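Glutathione S-transferase (Burkholderia glumae, PDB 4ISD) binds glutathione and, as a member of the glutathione S-transferase family, probably transfers it to electrophilic substrates. Local coordinates at residues Ser56-Val61 with Thr70-Ser75; Thr9-Ala14 with Thr63-Arg68; Ala14-Ala19 with Ile37-Leu42. All coordinates share one frame; numbering follows the deposited sequence.

Contact 1. Residues Ser56-Val61 with Thr70-Ser75. With GSH (glutathione), chain F.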
# COMPACT_ATOMS: atom_id res chain seq x y z
N SER A 56 -15.31 4.15 -8.50
CA SER A 56 -13.90 4.08 -8.16
C SER A 56 -13.18 5.41 -8.20
O SER A 56 -12.99 6.00 -9.26
CB SER A 56 -13.17 3.12 -9.09
OG SER A 56 -11.78 3.17 -8.82
N LEU A 57 -12.74 5.86 -7.03
CA LEU A 57 -11.98 7.09 -6.91
C LEU A 57 -10.67 7.08 -7.73
O LEU A 57 -10.29 8.09 -8.30
CB LEU A 57 -11.66 7.35 -5.43
CG LEU A 57 -10.76 8.55 -5.16
CD1 LEU A 57 -11.50 9.83 -5.49
CD2 LEU A 57 -10.26 8.51 -3.72
N THR A 58 -10.01 5.93 -7.80
CA THR A 58 -8.70 5.84 -8.44
C THR A 58 -8.75 5.51 -9.94
O THR A 58 -7.75 5.67 -10.65
CB THR A 58 -7.87 4.74 -7.79
OG1 THR A 58 -8.47 3.46 -8.10
CG2 THR A 58 -7.86 4.93 -6.30
N ARG A 59 -9.91 5.04 -10.40
CA ARG A 59 -10.08 4.58 -11.78
C ARG A 59 -9.13 3.45 -12.15
O ARG A 59 -8.59 3.40 -13.25
CB ARG A 59 -9.95 5.72 -12.78
CG ARG A 59 -10.92 6.88 -12.53
CD ARG A 59 -10.88 7.82 -13.72
NE ARG A 59 -10.75 9.21 -13.34
CZ ARG A 59 -10.37 10.18 -14.17
NH1 ARG A 59 -10.07 9.89 -15.43
NH2 ARG A 59 -10.28 11.43 -13.74
N ARG A 60 -8.91 2.55 -11.20
CA ARG A 60 -8.18 1.32 -11.48
C ARG A 60 -8.97 0.12 -10.95
O ARG A 60 -9.80 0.24 -10.04
CB ARG A 60 -6.79 1.39 -10.86
CG ARG A 60 -5.99 2.60 -11.35
CD ARG A 60 -4.50 2.42 -11.08
NE ARG A 60 -4.22 2.32 -9.66
CZ ARG A 60 -2.99 2.31 -9.15
NH1 ARG A 60 -2.79 2.23 -7.84
NH2 ARG A 60 -1.95 2.41 -9.98
N VAL A 61 -8.73 -1.04 -11.56
CA VAL A 61 -9.29 -2.28 -11.04
C VAL A 61 -8.21 -2.90 -10.17
O VAL A 61 -7.02 -2.69 -10.42
CB VAL A 61 -9.68 -3.25 -12.18
CG1 VAL A 61 -10.91 -2.74 -12.94
CG2 VAL A 61 -8.51 -3.45 -13.14
N THR A 70 -18.10 1.45 -1.47
CA THR A 70 -17.16 1.08 -2.53
C THR A 70 -15.73 1.40 -2.14
O THR A 70 -15.47 2.37 -1.43
CB THR A 70 -17.52 1.72 -3.87
OG1 THR A 70 -17.40 3.13 -3.76
CG2 THR A 70 -18.95 1.36 -4.27
N LEU A 71 -14.81 0.57 -2.61
CA LEU A 71 -13.43 0.60 -2.14
C LEU A 71 -12.48 0.08 -3.22
O LEU A 71 -12.66 -1.03 -3.71
CB LEU A 71 -13.29 -0.26 -0.88
CG LEU A 71 -11.95 -0.16 -0.16
CD1 LEU A 71 -11.78 1.22 0.44
CD2 LEU A 71 -11.81 -1.22 0.92
N SER A 72 -11.48 0.88 -3.59
CA SER A 72 -10.42 0.43 -4.52
C SER A 72 -9.11 0.08 -3.78
O SER A 72 -9.07 0.09 -2.55
CB SER A 72 -10.17 1.48 -5.61
OG SER A 72 -11.12 1.34 -6.67
N GLU A 73 -8.06 -0.24 -4.54
CA GLU A 73 -6.78 -0.69 -3.97
C GLU A 73 -6.91 -2.03 -3.25
O GLU A 73 -7.44 -2.11 -2.13
CB GLU A 73 -6.14 0.36 -3.05
CG GLU A 73 -5.76 1.67 -3.73
CD GLU A 73 -4.62 1.48 -4.72
OE1 GLU A 73 -3.60 0.91 -4.30
OE2 GLU A 73 -4.77 1.89 -5.90
N SER A 74 -6.38 -3.07 -3.91
CA SER A 74 -6.54 -4.46 -3.49
C SER A 74 -6.05 -4.76 -2.07
O SER A 74 -6.69 -5.55 -1.35
CB SER A 74 -5.86 -5.40 -4.49
OG SER A 74 -4.45 -5.31 -4.41
N SER A 75 -4.95 -4.13 -1.66
CA SER A 75 -4.49 -4.31 -0.29
C SER A 75 -5.51 -3.74 0.71
O SER A 75 -5.82 -4.37 1.72
CB SER A 75 -3.08 -3.73 -0.07
OG SER A 75 -3.06 -2.31 -0.03
N1 GSH F . -2.06 -0.69 -5.98
CA1 GSH F . -3.19 -1.00 -6.83
C1 GSH F . -4.02 -2.14 -6.29
O11 GSH F . -3.52 -3.04 -5.57
O12 GSH F . -5.25 -2.16 -6.57
CB1 GSH F . -2.80 -1.21 -8.27
CG1 GSH F . -4.08 -1.35 -9.11
CD1 GSH F . -3.71 -1.35 -10.60
OE1 GSH F . -2.58 -1.06 -10.96
N2 GSH F . -4.72 -1.72 -11.60
CA2 GSH F . -4.43 -1.75 -13.02
C2 GSH F . -5.25 -0.73 -13.74
O2 GSH F . -6.37 -0.45 -13.37
CB2 GSH F . -4.76 -3.10 -13.60
SG2 GSH F . -3.32 -3.74 -14.41
N3 GSH F . -4.72 -0.06 -14.90
CA3 GSH F . -5.56 0.93 -15.55
C3 GSH F . -4.95 2.28 -15.30
O31 GSH F . -4.16 2.44 -14.32
O32 GSH F . -5.21 3.24 -16.08
O HOH W 1 -12.51 3.78 -5.38
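The guanidinium of Arg60 has glutathione CB1 over one face, toward the border of the group, and the carboxylate of Glu73 at its edge. The two flat groups are turned only 27° from each other and meet in a salt bridge: Arg60 NH1 donates to Glu73 OE2 over 2.8 Å, almost straight at 169°, in the guanidinium plane and onto the syn lone pair of the oxygen. Bends in both chains, at chi3 of Arg60 and chi2 of Glu73, bring the ends together. Glu73 thereby divides its oxygens, since OE1 accepts from the glutathione amine N1 at 2.8 Å; two cationic partners would be expected to keep the carboxylate ionised.

Next to Glu73, Ser74 N donates to glutathione O12 and Ser74 OG to O11 of the same carboxylate, 2.7 Å from OG to O11. At the middle of the ligand, Val61 pairs with the cysteinyl part like a neighbouring strand: its N donates to glutathione O2, and its O accepts from glutathione N2 at 2.8 Å. This is the glutathione site of a thioredoxin-like domain.

Behind the site lies a cluster of hydroxyls. Ser56 OG and Ser72 OG are hydrogen-bonded at 2.9 Å, and Ser72 OG is also hydrogen-bonded to Thr63 OG1, its strongest polar partner. A water accepts from Leu57 N and lies 3.1 Å from Ser72 OG. Thr58 OG1 accepts from Arg60 N, an ST turn that shapes the loop.

The 56-61 loop leads into strand 63-66 and packs against Ser72 and Glu73, where the chain passes from strand 69-72 to helix 74-84 with Glu73 as N-cap; from the second subunit, Ser113 is hydrogen-bonded to Arg60 NH1 and Trp110 packs on Thr58.

Contact 2. Residues Thr9-Ala14 with Thr63-Arg68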
# COMPACT_ATOMS: atom_id res chain seq x y z
N THR A 9 -19.84 -7.09 -4.78
CA THR A 9 -19.50 -7.07 -6.20
C THR A 9 -18.02 -6.77 -6.36
O THR A 9 -17.43 -6.02 -5.59
CB THR A 9 -20.31 -6.01 -6.97
OG1 THR A 9 -21.71 -6.25 -6.81
CG2 THR A 9 -19.96 -6.05 -8.45
N LEU A 10 -17.41 -7.39 -7.37
CA LEU A 10 -16.00 -7.15 -7.64
C LEU A 10 -15.83 -6.69 -9.09
O LEU A 10 -16.36 -7.30 -10.02
CB LEU A 10 -15.17 -8.40 -7.33
CG LEU A 10 -13.65 -8.33 -7.40
CD1 LEU A 10 -13.08 -7.61 -6.20
CD2 LEU A 10 -13.05 -9.73 -7.54
N TYR A 11 -15.12 -5.58 -9.25
CA TYR A 11 -14.82 -5.00 -10.55
C TYR A 11 -13.40 -5.42 -10.90
O TYR A 11 -12.47 -5.22 -10.12
CB TYR A 11 -14.94 -3.45 -10.51
CG TYR A 11 -16.36 -2.97 -10.30
CD1 TYR A 11 -16.92 -2.92 -9.02
CD2 TYR A 11 -17.16 -2.60 -11.39
CE1 TYR A 11 -18.24 -2.52 -8.82
CE2 TYR A 11 -18.48 -2.19 -11.20
CZ TYR A 11 -19.01 -2.15 -9.91
OH TYR A 11 -20.32 -1.75 -9.70
N VAL A 12 -13.25 -6.02 -12.07
CA VAL A 12 -11.94 -6.50 -12.51
C VAL A 12 -11.76 -6.08 -13.96
O VAL A 12 -12.71 -5.64 -14.60
CB VAL A 12 -11.80 -8.06 -12.36
CG1 VAL A 12 -11.90 -8.48 -10.89
CG2 VAL A 12 -12.84 -8.79 -13.19
N GLY A 13 -10.53 -6.19 -14.48
CA GLY A 13 -10.30 -5.95 -15.89
C GLY A 13 -10.96 -7.06 -16.69
O GLY A 13 -10.97 -8.21 -16.25
N ALA A 14 -11.51 -6.72 -17.85
CA ALA A 14 -12.25 -7.70 -18.66
C ALA A 14 -11.38 -8.87 -19.12
O ALA A 14 -11.91 -9.91 -19.52
CB ALA A 14 -12.90 -7.02 -19.86
N THR A 63 -11.95 -2.89 -7.81
CA THR A 63 -12.75 -2.09 -6.89
C THR A 63 -13.78 -3.01 -6.25
O THR A 63 -14.38 -3.85 -6.93
CB THR A 63 -13.48 -0.97 -7.63
OG1 THR A 63 -12.52 -0.07 -8.19
CG2 THR A 63 -14.41 -0.22 -6.67
N LEU A 64 -13.99 -2.87 -4.94
CA LEU A 64 -14.97 -3.69 -4.23
C LEU A 64 -16.21 -2.86 -3.89
O LEU A 64 -16.11 -1.74 -3.40
CB LEU A 64 -14.35 -4.27 -2.95
CG LEU A 64 -15.26 -5.06 -2.00
CD1 LEU A 64 -15.43 -6.51 -2.45
CD2 LEU A 64 -14.73 -4.99 -0.57
N GLN A 65 -17.38 -3.42 -4.16
CA GLN A 65 -18.62 -2.86 -3.64
C GLN A 65 -19.19 -3.78 -2.57
O GLN A 65 -19.64 -4.90 -2.87
CB GLN A 65 -19.65 -2.63 -4.74
CG GLN A 65 -20.97 -2.16 -4.17
CD GLN A 65 -21.78 -1.33 -5.14
OE1 GLN A 65 -21.55 -1.37 -6.36
NE2 GLN A 65 -22.73 -0.57 -4.62
N HIS A 66 -19.18 -3.30 -1.34
CA HIS A 66 -19.69 -4.05 -0.20
C HIS A 66 -20.96 -3.40 0.29
O HIS A 66 -20.94 -2.35 0.95
CB HIS A 66 -18.66 -4.11 0.93
CG HIS A 66 -19.06 -5.00 2.06
ND1 HIS A 66 -19.51 -4.51 3.27
CD2 HIS A 66 -19.11 -6.35 2.16
CE1 HIS A 66 -19.81 -5.52 4.07
NE2 HIS A 66 -19.57 -6.65 3.42
N ASP A 67 -22.08 -4.03 -0.04
CA ASP A 67 -23.41 -3.49 0.22
C ASP A 67 -23.54 -2.14 -0.50
O ASP A 67 -23.90 -2.11 -1.68
CB ASP A 67 -23.69 -3.39 1.72
CG ASP A 67 -25.15 -3.10 2.04
OD1 ASP A 67 -25.87 -2.56 1.17
OD2 ASP A 67 -25.58 -3.40 3.17
N ARG A 68 -23.24 -1.04 0.18
CA ARG A 68 -23.30 0.26 -0.48
C ARG A 68 -21.93 0.89 -0.60
O ARG A 68 -21.70 1.78 -1.41
CB ARG A 68 -24.26 1.18 0.26
CG ARG A 68 -25.69 0.70 0.25
CD ARG A 68 -26.19 0.55 -1.16
NE ARG A 68 -27.52 1.14 -1.31
CZ ARG A 68 -28.65 0.54 -0.96
NH1 ARG A 68 -28.62 -0.67 -0.41
NH2 ARG A 68 -29.80 1.15 -1.13
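Leu10 and Leu64 both carry CG anti to the backbone N, which takes their CD1 methyls toward backbone oxygens of the partner strand, while Tyr11, its ring beside the backbone N (chi1 -67°), and Gln65, extended with CG anti to N, lay ring and amide alongside each other. The strands that carry them, 9-13 and 63-66, are the two central ones of the thioredoxin-like sheet of the glutathione transferase N-terminal domain and run antiparallel.

Thr9 pairs with Gln65 and Tyr11 with Thr63 as hydrogen-bonded pairs, and Leu10 faces Leu64 between them as a non-hydrogen-bonded pair. In the first pair, Thr9 N donates to Gln65 O at 2.9 Å and Gln65 N returns the bond to Thr9 O at 3.0 Å, both in the carbonyl plane. Tyr11 N approaches Thr63 O at 3.0 Å, close to the line of the carbonyl bond. The return bond, from Thr63 N to Tyr11 O, is weak at 3.3 Å.

The leucines occupy one face of the sheet. That face is covered by helices: Leu10 packs on Phe25 and Leu28 of helix 19-31, Leu64 on Ile77 and Leu81 of helix 74-84. Thr9, Tyr11, Thr63 and Gln65 project from the opposite face, where CB of Thr9 lies 4.1 Å from CB of Gln65. Thr63 OG1 turns to Ser72 on the adjoining strand for its hydrogen bond.

The Tyr11 and Gln65 side chains point the same way, ring and amide planes 23° apart, and Tyr11 OH comes no nearer to Gln65 OE1 than 3.6 Å. The hydroxyl has a weak hydrogen bond instead to Arg38 NH1 on the neighbouring strand. Tyr11 CD1 presents the ring edge to Thr63 O, 3.4 Å away and in the ring plane.

Contact 3. Residues Ala14-Ala19 with Ile37-Leu42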
# COMPACT_ATOMS: atom_id res chain seq x y z
N ALA A 14 -11.51 -6.72 -17.85
CA ALA A 14 -12.25 -7.70 -18.66
C ALA A 14 -11.38 -8.87 -19.12
O ALA A 14 -11.91 -9.91 -19.52
CB ALA A 14 -12.90 -7.02 -19.86
N ASP A 15 -10.06 -8.69 -19.07
CA ASP A 15 -9.11 -9.70 -19.51
C ASP A 15 -8.60 -10.63 -18.41
O ASP A 15 -7.83 -11.55 -18.68
CB ASP A 15 -7.92 -9.04 -20.21
CG ASP A 15 -8.29 -8.48 -21.56
OD1 ASP A 15 -9.30 -8.94 -22.13
OD2 ASP A 15 -7.57 -7.57 -22.04
N TYR A 16 -9.02 -10.37 -17.17
CA TYR A 16 -8.63 -11.19 -16.03
C TYR A 16 -7.11 -11.33 -15.89
O TYR A 16 -6.61 -12.32 -15.36
CB TYR A 16 -9.30 -12.56 -16.11
CG TYR A 16 -10.79 -12.51 -15.83
CD1 TYR A 16 -11.69 -12.09 -16.80
CD2 TYR A 16 -11.30 -12.89 -14.58
CE1 TYR A 16 -13.05 -12.04 -16.54
CE2 TYR A 16 -12.66 -12.85 -14.32
CZ TYR A 16 -13.53 -12.42 -15.30
OH TYR A 16 -14.88 -12.37 -15.05
N VAL A 17 -6.40 -10.32 -16.37
CA VAL A 17 -4.95 -10.34 -16.36
C VAL A 17 -4.36 -9.79 -15.06
O VAL A 17 -3.46 -10.40 -14.49
CB VAL A 17 -4.36 -9.62 -17.60
CG1 VAL A 17 -2.84 -9.56 -17.51
CG2 VAL A 17 -4.80 -10.33 -18.88
N SER A 18 -4.88 -8.64 -14.60
CA SER A 18 -4.38 -7.98 -13.39
C SER A 18 -3.97 -8.91 -12.23
O SER A 18 -4.74 -9.74 -11.77
CB SER A 18 -5.40 -6.97 -12.87
OG SER A 18 -4.96 -6.41 -11.64
N ALA A 19 -2.74 -8.73 -11.75
CA ALA A 19 -2.26 -9.46 -10.58
C ALA A 19 -3.00 -8.99 -9.33
O ALA A 19 -3.03 -9.69 -8.31
CB ALA A 19 -0.79 -9.23 -10.40
N ILE A 37 -19.27 -10.85 -10.16
CA ILE A 37 -18.15 -10.22 -10.82
C ILE A 37 -18.63 -9.38 -11.99
O ILE A 37 -19.40 -9.86 -12.83
CB ILE A 37 -17.11 -11.24 -11.31
CG1 ILE A 37 -16.28 -11.75 -10.13
CG2 ILE A 37 -16.16 -10.61 -12.33
CD1 ILE A 37 -15.74 -13.15 -10.35
N ARG A 38 -18.19 -8.12 -12.01
CA ARG A 38 -18.42 -7.19 -13.11
C ARG A 38 -17.08 -6.77 -13.70
O ARG A 38 -16.08 -6.66 -12.97
CB ARG A 38 -19.18 -5.95 -12.63
CG ARG A 38 -20.56 -6.26 -12.10
CD ARG A 38 -21.27 -5.01 -11.61
NE ARG A 38 -22.52 -5.35 -10.92
CZ ARG A 38 -23.31 -4.46 -10.31
NH1 ARG A 38 -22.99 -3.17 -10.29
NH2 ARG A 38 -24.42 -4.88 -9.72
N THR A 39 -17.04 -6.53 -15.00
CA THR A 39 -15.77 -6.28 -15.67
C THR A 39 -15.65 -4.88 -16.24
O THR A 39 -16.64 -4.25 -16.58
CB THR A 39 -15.57 -7.25 -16.82
OG1 THR A 39 -16.55 -6.99 -17.83
CG2 THR A 39 -15.71 -8.68 -16.33
N VAL A 40 -14.41 -4.41 -16.34
CA VAL A 40 -14.11 -3.10 -16.92
C VAL A 40 -13.12 -3.30 -18.09
O VAL A 40 -12.09 -3.94 -17.92
CB VAL A 40 -13.54 -2.14 -15.85
CG1 VAL A 40 -13.54 -0.72 -16.37
CG2 VAL A 40 -14.36 -2.23 -14.57
N ASP A 41 -13.45 -2.75 -19.26
CA ASP A 41 -12.62 -2.89 -20.47
C ASP A 41 -11.40 -1.95 -20.45
O ASP A 41 -11.25 -1.13 -19.55
CB ASP A 41 -13.50 -2.59 -21.70
CG ASP A 41 -12.86 -3.03 -23.01
OD1 ASP A 41 -11.68 -3.43 -23.01
OD2 ASP A 41 -13.54 -2.94 -24.06
N LEU A 42 -10.51 -2.12 -21.44
CA LEU A 42 -9.47 -1.15 -21.79
C LEU A 42 -8.99 -1.50 -23.21
O LEU A 42 -8.65 -2.66 -23.48
CB LEU A 42 -8.30 -1.19 -20.80
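Ala14, directly after strand 8-13, donates its backbone N to Val40 O at 2.8 Å. The bond is bent, with an angle of 143° at the hydrogen, and the donor stands above the carbonyl plane instead of on a lone pair, as the chain begins to turn away from its neighbour. On the same residue, CA lies 3.8 Å from Thr39 CB, and the methyl CB rests 3.7 Å from Val40 O. Asp15 follows at the surface; its OD2 is 5.9 Å from Asp41 OD1, close enough that some repulsion between them would be expected.

Tyr16 then takes a left-handed backbone conformation (phi 55°, psi 28°) and reaches toward strand 36-40 with its hydroxyl end. Tyr16 OH touches Ile37 CG2 at 3.5 Å and Thr39 CG2 at 4.0 Å, methyls of two residues whose side chains project on the same side of the strand. The Tyr16 ring also meets Trp207 of helix 202-212, so this loop joins an edge strand of the thioredoxin-like domain to the C-terminal helix. Loop 14-18 is the first link of the beta-alpha-beta crossover that connects parallel strands 8-13 and 36-40 through helix 19-31.

At Ser18, part of the glutathione pocket, OG is anti to the backbone N and N-caps helix 19-31 by accepting from Phe20 N and Ala21 N.

All three contacts belong to the four-stranded mixed sheet of the thioredoxin-like domain, whose strands run 36-40, 8-13, 63-66, 69-72 across it. Contact 3 lies at one edge, contact 2 joins the two inner strands, and contact 1 reaches the other edge. The centres of contacts 1 and 2 are about 9 Å apart, those of 2 and 3 about 11 Å, and those of 1 and 3 about 13 Å. Along the chain, contact 3 closes before contact 1 opens, whereas the segments of contacts 1 and 2 alternate. Contacts 2 and 3 share Ala14. Glutathione is bound beside this framework, with pocket residues from contacts 1 and 3.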